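Local coordinates for protein serine--tRNA ligase (Pyrococcus horikoshii, PDB 2DQ0) that probably attaches serine to tRNA(Ser), and also to tRNA(Sec), using ATP, and works as a class II synthetase homodimer, at residues L13-L18 with K28-I33; L34-E39 with K97-Y102; L155-K160 with N420-D425. All blocks are in the same frame, centred on the assembly; numbering follows the deposited sequence.

Contact 1 (L13-L18 with K28-I33)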
loop_
_atom_site.group_PDB
_atom_site.type_symbol
_atom_site.label_atom_id
_atom_site.label_comp_id
_atom_site.label_asym_id
_atom_site.label_seq_id
_atom_site.Cartn_x
_atom_site.Cartn_y
_atom_site.Cartn_z
ATOM N N LEU A 13 -1.075 -12.890 -40.044
ATOM C CA LEU A 13 0.026 -12.508 -39.173
ATOM C C LEU A 13 -0.415 -12.605 -37.720
ATOM O O LEU A 13 0.311 -13.126 -36.876
ATOM C CB LEU A 13 0.470 -11.080 -39.482
ATOM C CG LEU A 13 1.540 -10.345 -38.658
ATOM C CD1 LEU A 13 0.981 -9.948 -37.326
ATOM C CD2 LEU A 13 2.763 -11.206 -38.486
ATOM N N VAL A 14 -1.612 -12.112 -37.432
ATOM C CA VAL A 14 -2.120 -12.143 -36.075
ATOM C C VAL A 14 -2.556 -13.554 -35.635
ATOM O O VAL A 14 -2.406 -13.922 -34.462
ATOM C CB VAL A 14 -3.254 -11.081 -35.883
ATOM C CG1 VAL A 14 -4.134 -11.038 -37.088
ATOM C CG2 VAL A 14 -4.074 -11.396 -34.640
ATOM N N LYS A 15 -3.064 -14.354 -36.565
ATOM C CA LYS A 15 -3.460 -15.713 -36.214
ATOM C C LYS A 15 -2.233 -16.558 -35.885
ATOM O O LYS A 15 -2.225 -17.314 -34.913
ATOM C CB LYS A 15 -4.209 -16.384 -37.360
ATOM C CG LYS A 15 -5.560 -15.783 -37.663
ATOM C CD LYS A 15 -6.292 -16.608 -38.701
ATOM C CE LYS A 15 -7.647 -16.007 -38.990
ATOM N NZ LYS A 15 -8.527 -16.956 -39.705
ATOM N N ASN A 16 -1.198 -16.440 -36.707
ATOM C CA ASN A 16 0.007 -17.223 -36.482
ATOM C C ASN A 16 0.724 -16.823 -35.198
ATOM O O ASN A 16 1.361 -17.664 -34.549
ATOM C CB ASN A 16 0.973 -17.109 -37.674
ATOM C CG ASN A 16 0.438 -17.788 -38.934
ATOM O OD1 ASN A 16 -0.334 -18.747 -38.863
ATOM N ND2 ASN A 16 0.865 -17.297 -40.093
ATOM N N ASP A 17 0.623 -15.547 -34.824
ATOM C CA ASP A 17 1.293 -15.101 -33.613
ATOM C C ASP A 17 0.538 -15.698 -32.426
ATOM O O ASP A 17 1.143 -16.176 -31.460
ATOM C CB ASP A 17 1.318 -13.575 -33.535
ATOM C CG ASP A 17 2.570 -13.045 -32.828
ATOM O OD1 ASP A 17 2.435 -12.378 -31.786
ATOM O OD2 ASP A 17 3.693 -13.293 -33.319
ATOM N N LEU A 18 -0.789 -15.678 -32.526
ATOM C CA LEU A 18 -1.656 -16.238 -31.501
ATOM C C LEU A 18 -1.262 -17.688 -31.271
ATOM O O LEU A 18 -1.303 -18.182 -30.143
ATOM C CB LEU A 18 -3.099 -16.175 -31.969
ATOM C CG LEU A 18 -4.041 -15.184 -31.289
ATOM C CD1 LEU A 18 -3.325 -13.894 -30.937
ATOM C CD2 LEU A 18 -5.223 -14.938 -32.206
ATOM N N LYS A 28 -9.816 -18.032 -33.571
ATOM C CA LYS A 28 -11.141 -17.886 -34.166
ATOM C C LYS A 28 -11.714 -16.478 -34.051
ATOM O O LYS A 28 -12.764 -16.177 -34.613
ATOM C CB LYS A 28 -12.125 -18.867 -33.521
ATOM C CG LYS A 28 -12.359 -18.644 -32.038
ATOM C CD LYS A 28 -13.564 -19.430 -31.557
ATOM C CE LYS A 28 -13.587 -19.567 -30.045
ATOM N NZ LYS A 28 -12.452 -20.404 -29.562
ATOM N N TRP A 29 -11.020 -15.617 -33.320
ATOM C CA TRP A 29 -11.470 -14.243 -33.116
ATOM C C TRP A 29 -11.125 -13.320 -34.278
ATOM O O TRP A 29 -11.837 -12.358 -34.546
ATOM C CB TRP A 29 -10.837 -13.677 -31.849
ATOM C CG TRP A 29 -11.506 -14.040 -30.577
ATOM C CD1 TRP A 29 -12.603 -14.835 -30.411
ATOM C CD2 TRP A 29 -11.160 -13.557 -29.280
ATOM N NE1 TRP A 29 -12.969 -14.869 -29.089
ATOM C CE2 TRP A 29 -12.098 -14.094 -28.371
ATOM C CE3 TRP A 29 -10.148 -12.714 -28.798
ATOM C CZ2 TRP A 29 -12.054 -13.816 -27.006
ATOM C CZ3 TRP A 29 -10.106 -12.435 -27.438
ATOM C CH2 TRP A 29 -11.054 -12.986 -26.559
ATOM N N VAL A 30 -10.014 -13.600 -34.948
ATOM C CA VAL A 30 -9.589 -12.771 -36.063
ATOM C C VAL A 30 -10.683 -12.675 -37.118
ATOM O O VAL A 30 -10.955 -11.596 -37.647
ATOM C CB VAL A 30 -8.336 -13.330 -36.704
ATOM C CG1 VAL A 30 -7.823 -12.372 -37.787
ATOM C CG2 VAL A 30 -7.299 -13.560 -35.634
ATOM N N ASP A 31 -11.319 -13.804 -37.411
ATOM C CA ASP A 31 -12.373 -13.831 -38.406
ATOM C C ASP A 31 -13.614 -13.172 -37.850
ATOM O O ASP A 31 -14.347 -12.487 -38.579
ATOM C CB ASP A 31 -12.702 -15.269 -38.827
ATOM C CG ASP A 31 -11.552 -15.946 -39.553
ATOM O OD1 ASP A 31 -10.983 -15.343 -40.484
ATOM O OD2 ASP A 31 -11.224 -17.091 -39.189
ATOM N N GLU A 32 -13.850 -13.373 -36.557
ATOM C CA GLU A 32 -15.018 -12.784 -35.936
ATOM C C GLU A 32 -14.967 -11.254 -36.008
ATOM O O GLU A 32 -15.948 -10.616 -36.390
ATOM C CB GLU A 32 -15.147 -13.259 -34.492
ATOM C CG GLU A 32 -16.410 -12.758 -33.764
ATOM C CD GLU A 32 -17.729 -13.052 -34.502
ATOM O OE1 GLU A 32 -17.755 -13.930 -35.383
ATOM O OE2 GLU A 32 -18.752 -12.406 -34.183
ATOM N N ILE A 33 -13.828 -10.665 -35.671
ATOM C CA ILE A 33 -13.723 -9.215 -35.704
ATOM C C ILE A 33 -13.820 -8.736 -37.151
ATOM O O ILE A 33 -14.328 -7.642 -37.432
ATOM C CB ILE A 33 -12.400 -8.711 -35.046
ATOM C CG1 ILE A 33 -11.243 -8.836 -36.022
ATOM C CG2 ILE A 33 -12.079 -9.538 -33.781
ATOM C CD1 ILE A 33 -9.888 -8.631 -35.368
#

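Contact 2 (L34-E39 with K97-Y102)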
loop_
_atom_site.group_PDB
_atom_site.type_symbol
_atom_site.label_atom_id
_atom_site.label_comp_id
_atom_site.label_asym_id
_atom_site.label_seq_id
_atom_site.Cartn_x
_atom_site.Cartn_y
_atom_site.Cartn_z
ATOM N N LEU A 34 -13.350 -9.571 -38.072
ATOM C CA LEU A 34 -13.402 -9.218 -39.485
ATOM C C LEU A 34 -14.828 -9.144 -40.026
ATOM O O LEU A 34 -15.187 -8.166 -40.693
ATOM C CB LEU A 34 -12.585 -10.205 -40.315
ATOM C CG LEU A 34 -11.079 -9.949 -40.267
ATOM C CD1 LEU A 34 -10.366 -10.957 -41.156
ATOM C CD2 LEU A 34 -10.777 -8.535 -40.715
ATOM N N LYS A 35 -15.634 -10.166 -39.741
ATOM C CA LYS A 35 -17.007 -10.171 -40.221
ATOM C C LYS A 35 -17.802 -9.074 -39.521
ATOM O O LYS A 35 -18.786 -8.556 -40.064
ATOM C CB LYS A 35 -17.666 -11.556 -40.022
ATOM C CG LYS A 35 -18.582 -11.701 -38.821
ATOM C CD LYS A 35 -19.978 -12.180 -39.220
ATOM C CE LYS A 35 -19.933 -13.569 -39.838
ATOM N NZ LYS A 35 -21.257 -14.023 -40.357
ATOM N N LEU A 36 -17.372 -8.711 -38.318
ATOM C CA LEU A 36 -18.061 -7.669 -37.578
ATOM C C LEU A 36 -17.682 -6.333 -38.187
ATOM O O LEU A 36 -18.534 -5.477 -38.397
ATOM C CB LEU A 36 -17.664 -7.686 -36.097
ATOM C CG LEU A 36 -18.268 -8.710 -35.138
ATOM C CD1 LEU A 36 -17.781 -8.379 -33.728
ATOM C CD2 LEU A 36 -19.790 -8.676 -35.195
ATOM N N ASP A 37 -16.393 -6.167 -38.460
ATOM C CA ASP A 37 -15.880 -4.936 -39.041
ATOM C C ASP A 37 -16.565 -4.722 -40.376
ATOM O O ASP A 37 -16.963 -3.613 -40.714
ATOM C CB ASP A 37 -14.363 -5.039 -39.246
ATOM C CG ASP A 37 -13.722 -3.705 -39.624
ATOM O OD1 ASP A 37 -13.850 -2.741 -38.846
ATOM O OD2 ASP A 37 -13.079 -3.624 -40.689
ATOM N N THR A 38 -16.705 -5.799 -41.133
ATOM C CA THR A 38 -17.345 -5.716 -42.424
ATOM C C THR A 38 -18.792 -5.280 -42.268
ATOM O O THR A 38 -19.252 -4.373 -42.961
ATOM C CB THR A 38 -17.228 -7.058 -43.161
ATOM O OG1 THR A 38 -15.954 -7.096 -43.814
ATOM C CG2 THR A 38 -18.329 -7.233 -44.203
ATOM N N GLU A 39 -19.509 -5.909 -41.353
ATOM C CA GLU A 39 -20.892 -5.535 -41.124
ATOM C C GLU A 39 -20.957 -4.046 -40.719
ATOM O O GLU A 39 -21.825 -3.280 -41.180
ATOM C CB GLU A 39 -21.468 -6.432 -40.030
ATOM C CG GLU A 39 -22.931 -6.199 -39.723
ATOM C CD GLU A 39 -23.539 -7.357 -38.964
ATOM O OE1 GLU A 39 -24.719 -7.240 -38.558
ATOM O OE2 GLU A 39 -22.836 -8.386 -38.785
ATOM N N LYS A 97 -18.793 -2.112 -30.185
ATOM C CA LYS A 97 -18.653 -2.634 -28.848
ATOM C C LYS A 97 -18.111 -4.069 -28.882
ATOM O O LYS A 97 -17.168 -4.401 -28.163
ATOM C CB LYS A 97 -20.023 -2.565 -28.157
ATOM C CG LYS A 97 -20.012 -2.574 -26.630
ATOM C CD LYS A 97 -21.221 -1.812 -26.093
ATOM C CE LYS A 97 -21.189 -0.343 -26.549
ATOM N NZ LYS A 97 -22.402 0.458 -26.171
ATOM N N LYS A 98 -18.703 -4.916 -29.721
ATOM C CA LYS A 98 -18.277 -6.310 -29.831
ATOM C C LYS A 98 -16.873 -6.390 -30.420
ATOM O O LYS A 98 -16.074 -7.245 -30.034
ATOM C CB LYS A 98 -19.255 -7.105 -30.707
ATOM C CG LYS A 98 -20.701 -7.109 -30.204
ATOM C CD LYS A 98 -21.640 -7.811 -31.192
ATOM C CE LYS A 98 -23.118 -7.448 -30.967
ATOM N NZ LYS A 98 -23.973 -7.717 -32.178
ATOM N N ILE A 99 -16.566 -5.495 -31.351
ATOM C CA ILE A 99 -15.249 -5.511 -31.956
ATOM C C ILE A 99 -14.169 -5.176 -30.928
ATOM O O ILE A 99 -13.174 -5.903 -30.801
ATOM C CB ILE A 99 -15.163 -4.506 -33.129
ATOM C CG1 ILE A 99 -16.037 -4.982 -34.284
ATOM C CG2 ILE A 99 -13.725 -4.357 -33.595
ATOM C CD1 ILE A 99 -16.320 -3.907 -35.293
ATOM N N ASP A 100 -14.364 -4.077 -30.197
ATOM C CA ASP A 100 -13.393 -3.647 -29.199
ATOM C C ASP A 100 -13.214 -4.675 -28.091
ATOM O O ASP A 100 -12.103 -4.862 -27.594
ATOM C CB ASP A 100 -13.785 -2.301 -28.597
ATOM C CG ASP A 100 -13.582 -1.154 -29.559
ATOM O OD1 ASP A 100 -12.605 -1.199 -30.341
ATOM O OD2 ASP A 100 -14.388 -0.198 -29.525
ATOM N N TYR A 101 -14.300 -5.334 -27.703
ATOM C CA TYR A 101 -14.236 -6.369 -26.671
ATOM C C TYR A 101 -13.120 -7.357 -26.994
ATOM O O TYR A 101 -12.340 -7.731 -26.125
ATOM C CB TYR A 101 -15.553 -7.115 -26.595
ATOM C CG TYR A 101 -15.530 -8.271 -25.636
ATOM C CD1 TYR A 101 -15.906 -8.098 -24.311
ATOM C CD2 TYR A 101 -15.166 -9.553 -26.068
ATOM C CE1 TYR A 101 -15.934 -9.175 -23.425
ATOM C CE2 TYR A 101 -15.185 -10.636 -25.204
ATOM C CZ TYR A 101 -15.573 -10.440 -23.876
ATOM O OH TYR A 101 -15.597 -11.501 -22.996
ATOM N N TYR A 102 -13.055 -7.783 -28.250
ATOM C CA TYR A 102 -12.014 -8.696 -28.688
ATOM C C TYR A 102 -10.677 -7.968 -28.790
ATOM O O TYR A 102 -9.635 -8.471 -28.350
ATOM C CB TYR A 102 -12.356 -9.290 -30.052
ATOM C CG TYR A 102 -13.578 -10.178 -30.047
ATOM C CD1 TYR A 102 -14.715 -9.837 -30.782
ATOM C CD2 TYR A 102 -13.596 -11.358 -29.305
ATOM C CE1 TYR A 102 -15.837 -10.647 -30.775
ATOM C CE2 TYR A 102 -14.707 -12.176 -29.293
ATOM C CZ TYR A 102 -15.827 -11.818 -30.026
ATOM O OH TYR A 102 -16.944 -12.619 -29.996
#

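Contact 3 (L155-K160 with N420-D425)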
loop_
_atom_site.group_PDB
_atom_site.type_symbol
_atom_site.label_atom_id
_atom_site.label_comp_id
_atom_site.label_asym_id
_atom_site.label_seq_id
_atom_site.Cartn_x
_atom_site.Cartn_y
_atom_site.Cartn_z
ATOM N N LEU A 155 32.039 -24.503 -4.442
ATOM C CA LEU A 155 32.039 -24.283 -3.010
ATOM C C LEU A 155 32.120 -25.589 -2.268
ATOM O O LEU A 155 31.463 -26.587 -2.644
ATOM C CB LEU A 155 30.774 -23.566 -2.564
ATOM C CG LEU A 155 30.508 -22.136 -3.021
ATOM C CD1 LEU A 155 29.034 -21.806 -2.740
ATOM C CD2 LEU A 155 31.450 -21.172 -2.321
ATOM N N GLU A 156 32.916 -25.551 -1.200
ATOM C CA GLU A 156 33.121 -26.687 -0.316
ATOM C C GLU A 156 31.804 -27.015 0.391
ATOM O O GLU A 156 31.107 -27.998 0.069
ATOM C CB GLU A 156 34.165 -26.344 0.756
ATOM C CG GLU A 156 35.556 -25.963 0.258
ATOM C CD GLU A 156 35.765 -24.458 0.134
ATOM O OE1 GLU A 156 36.939 -24.020 0.203
ATOM O OE2 GLU A 156 34.767 -23.718 -0.041
ATOM N N TRP A 157 31.498 -26.164 1.367
ATOM C CA TRP A 157 30.306 -26.257 2.197
ATOM C C TRP A 157 29.040 -26.009 1.398
ATOM O O TRP A 157 29.079 -25.475 0.286
ATOM C CB TRP A 157 30.411 -25.236 3.322
ATOM C CG TRP A 157 30.857 -23.889 2.840
ATOM C CD1 TRP A 157 32.100 -23.545 2.396
ATOM C CD2 TRP A 157 30.056 -22.714 2.729
ATOM N NE1 TRP A 157 32.127 -22.225 2.015
ATOM C CE2 TRP A 157 30.883 -21.690 2.210
ATOM C CE3 TRP A 157 28.720 -22.425 3.016
ATOM C CZ2 TRP A 157 30.417 -20.401 1.975
ATOM C CZ3 TRP A 157 28.256 -21.147 2.783
ATOM C CH2 TRP A 157 29.105 -20.146 2.265
ATOM N N LYS A 158 27.905 -26.391 1.964
ATOM C CA LYS A 158 26.649 -26.171 1.261
ATOM C C LYS A 158 26.069 -24.778 1.560
ATOM O O LYS A 158 25.796 -24.438 2.703
ATOM C CB LYS A 158 25.634 -27.256 1.625
ATOM C CG LYS A 158 24.438 -27.213 0.722
ATOM C CD LYS A 158 23.450 -28.303 1.030
ATOM C CE LYS A 158 22.237 -28.150 0.113
ATOM N NZ LYS A 158 21.130 -29.095 0.422
ATOM N N PRO A 159 25.906 -23.945 0.526
ATOM C CA PRO A 159 25.357 -22.596 0.726
ATOM C C PRO A 159 23.887 -22.650 1.163
ATOM O O PRO A 159 23.112 -23.467 0.662
ATOM C CB PRO A 159 25.545 -21.945 -0.641
ATOM C CG PRO A 159 25.435 -23.119 -1.593
ATOM C CD PRO A 159 26.249 -24.182 -0.889
ATOM N N LYS A 160 23.513 -21.780 2.099
ATOM C CA LYS A 160 22.153 -21.750 2.627
ATOM C C LYS A 160 21.118 -20.984 1.788
ATOM O O LYS A 160 21.451 -20.146 0.938
ATOM C CB LYS A 160 22.172 -21.185 4.056
ATOM C CG LYS A 160 23.123 -21.915 5.006
ATOM C CD LYS A 160 22.917 -21.525 6.482
ATOM C CE LYS A 160 23.897 -22.241 7.430
ATOM N NZ LYS A 160 25.324 -21.703 7.415
ATOM N N ASN A 420 24.205 -14.896 -2.476
ATOM C CA ASN A 420 25.466 -14.751 -3.196
ATOM C C ASN A 420 26.645 -14.219 -2.395
ATOM O O ASN A 420 27.797 -14.409 -2.797
ATOM C CB ASN A 420 25.264 -13.863 -4.419
ATOM C CG ASN A 420 24.666 -14.616 -5.583
ATOM O OD1 ASN A 420 25.297 -15.512 -6.141
ATOM N ND2 ASN A 420 23.439 -14.266 -5.955
ATOM N N HIS A 421 26.382 -13.561 -1.268
ATOM C CA HIS A 421 27.471 -13.011 -0.474
ATOM C C HIS A 421 27.568 -13.609 0.930
ATOM O O HIS A 421 28.150 -12.987 1.838
ATOM C CB HIS A 421 27.354 -11.482 -0.369
ATOM C CG HIS A 421 27.399 -10.768 -1.686
ATOM N ND1 HIS A 421 28.522 -10.732 -2.479
ATOM C CD2 HIS A 421 26.468 -10.023 -2.328
ATOM C CE1 HIS A 421 28.288 -9.993 -3.548
ATOM N NE2 HIS A 421 27.048 -9.551 -3.481
ATOM N N GLN A 422 27.004 -14.804 1.110
ATOM C CA GLN A 422 27.062 -15.477 2.407
ATOM C C GLN A 422 28.405 -16.187 2.584
ATOM O O GLN A 422 29.070 -16.525 1.616
ATOM C CB GLN A 422 25.976 -16.535 2.513
ATOM C CG GLN A 422 26.165 -17.669 1.527
ATOM C CD GLN A 422 25.087 -18.711 1.665
ATOM O OE1 GLN A 422 24.963 -19.350 2.709
ATOM N NE2 GLN A 422 24.286 -18.884 0.612
ATOM N N GLU A 423 28.776 -16.415 3.834
ATOM C CA GLU A 423 30.001 -17.099 4.179
ATOM C C GLU A 423 29.525 -18.353 4.914
ATOM O O GLU A 423 28.317 -18.491 5.161
ATOM C CB GLU A 423 30.871 -16.192 5.064
ATOM C CG GLU A 423 31.571 -15.065 4.281
ATOM C CD GLU A 423 32.217 -13.988 5.177
ATOM O OE1 GLU A 423 32.001 -14.008 6.416
ATOM O OE2 GLU A 423 32.936 -13.109 4.636
ATOM N N GLU A 424 30.441 -19.263 5.253
ATOM C CA GLU A 424 30.043 -20.507 5.916
ATOM C C GLU A 424 29.246 -20.317 7.181
ATOM O O GLU A 424 28.292 -21.059 7.445
ATOM C CB GLU A 424 31.244 -21.358 6.299
ATOM C CG GLU A 424 32.190 -21.738 5.192
ATOM C CD GLU A 424 33.254 -22.709 5.687
ATOM O OE1 GLU A 424 32.874 -23.814 6.139
ATOM O OE2 GLU A 424 34.458 -22.366 5.633
ATOM N N ASP A 425 29.647 -19.335 7.978
ATOM C CA ASP A 425 28.991 -19.088 9.252
ATOM C C ASP A 425 27.653 -18.361 9.184
ATOM O O ASP A 425 26.985 -18.222 10.216
ATOM C CB ASP A 425 29.931 -18.318 10.177
ATOM C CG ASP A 425 30.303 -16.964 9.621
ATOM O OD1 ASP A 425 31.242 -16.334 10.154
ATOM O OD2 ASP A 425 29.652 -16.528 8.650
#

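Contact 1 (L13-L18 with K28-I33)
Lys15 NZ meets both carboxylate oxygens of Asp31 in a salt bridge, lying 2.7 Å from Asp31 OD2 and making a second, weak hydrogen bond to Asp31 OD1. The ammonium comes to OD2 on its syn side but stands 32° out of the carboxylate plane, and the two side chains cross at about a right angle. Lys15 CG is anti to its own carbonyl carbon (chi1 -67°), and the chain beyond it is extended, carrying the amine over to the facing helix. On the way its methylenes lie against Val30: Lys15 CG is 3.5 Å from Val30 CG2, and Lys15 CE is 3.6 Å from Val30 CB.

Val30 points at helix 11-21 and is buried there. Val30 CG1 lies 4.0 Å from Val14 CG1, the two side chains sliding past each other in opposite directions, and Val30 CG2 is 4.2 Å from Leu18 CD2. The short helical segments run nearly antiparallel, at 153°, with axes 9.6 Å apart; helix 11-21 lies against the N-terminal part of helix 28-65. The lysine thus serves both chemistries: its aliphatic part borders the valine and leucine packing, and its charge, beside an exposed aspartate, is probably partly neutralised.

Contact 2 (L34-E39 with K97-Y102)
The long antiparallel coiled coil of the N-terminal domain, the arm that in seryl-tRNA synthetases takes part in tRNA binding, is joined here near its base, where helix 28-65 packs on helix 72-103. The short segments run at 150° to each other with axes 9.6 Å apart, and the CA atoms of Leu36 and Ile99 are the nearest pair between the segments.

Leu36 has the largest share of the contact. Its CB lies 3.6 Å from Ile99 CG1, the two side chains sliding past each other in opposite directions. The first torsion of the leucine (chi1 -79°) sets CG anti to the carbonyl carbon, and from there CD1 touches three residues. Leu36 CD1 is 3.6 Å from Lys98 CB, so the root of the lysine is what it meets, and 3.9 Å from Ile99 CG1. Leu36 CD1 also stands at the edge of the Tyr102 ring, near its plane, 4.2 Å from Tyr102 CE1. Ile99 in turn sends CD1 to the backbone of Asp37, 3.9 Å from the Asp37 N atom.

No hydrogen bond crosses between the segments, and the charged groups turn to other partners. Lys98 NZ forms a salt bridge with Glu94 on its own helix, whereas Asp37 OD2 pairs with Arg8. That arginine belongs to helix 4-9, which also packs on this part of the arm through Leu34, touched by Ile7 and Arg8, and through Ile4 against Asp37. Tyr102 also packs on Glu32 and Ile33, about one turn before Leu36 in helix 28-65.

Contact 3 (L155-K160 with N420-D425)
Trp157 and Gln422 carry a junction between two loops of the catalytic part of this class II synthetase: residues 155-160 lead from strand 152-155 to helix 162-168, and residues 420-425 follow helix 410-420 toward strand 428-429. The contact lies away from the serine and ATP sites.

Two hydrogen bonds join the Gln422 carboxamide to the backbone of Lys160. Lys160 N donates to Gln422 OE1 at 2.9 Å, with an N-H...O angle of 155° and the donor somewhat tilted from the carbonyl plane. In return Gln422 NE2 donates to Lys160 O at 3.1 Å, arriving in the plane of that carbonyl on a lone pair. Both ends of the amide are therefore used by one residue, which would fix its rotation; Gln422 NE2 also hydrogen-bonds to Glu419 O.

Packing centres on the Trp157 indole. Its CG sits between the backbone N and the carbonyl carbon (chi1 46°), and the ring lies against residues 422-424. Glu424 covers one face, its CG over the five-membered ring, a CH-pi arrangement whose exact spacing is doubtful at this resolution, and its carboxylate turned only 20° from the indole plane. At the ring edge, in plane, Gln422 O lies 3.7 Å from Trp157 CH2. An alanine at Trp157 would probably strip the Glu424 side chain of this surface, freeing it to turn and opening a gap beside Gln422 and Glu423.

Outside the two loops, Arg133 of strand 132-135 touches Trp157, and Arg133 NH2 hydrogen-bonds to Gln422 O, while Leu165 of helix 162-168 packs on Lys160 and Gln422. Flanking the bonded amide is the ring of Pro159, whose CB rests 3.5 Å from Gln422 NE2.

Contacts 1 and 2 share helix 28-65 and follow one another along it, their centres 12 Å apart; they meet where the Trp29 and Tyr102 rings pack edge to face. Both are largely buried helix pairs of the N-terminal domain with apolar centres, but contact 1 adds an ion pair across its border, whereas contact 2 sends its charges to partners outside. Contact 3, on the opposite side of the chain's centre and about 51 Å from contact 1 between centres, is only partly buried. Here loops, not helices, meet, through side-chain-to-backbone hydrogen bonds and an aromatic surface.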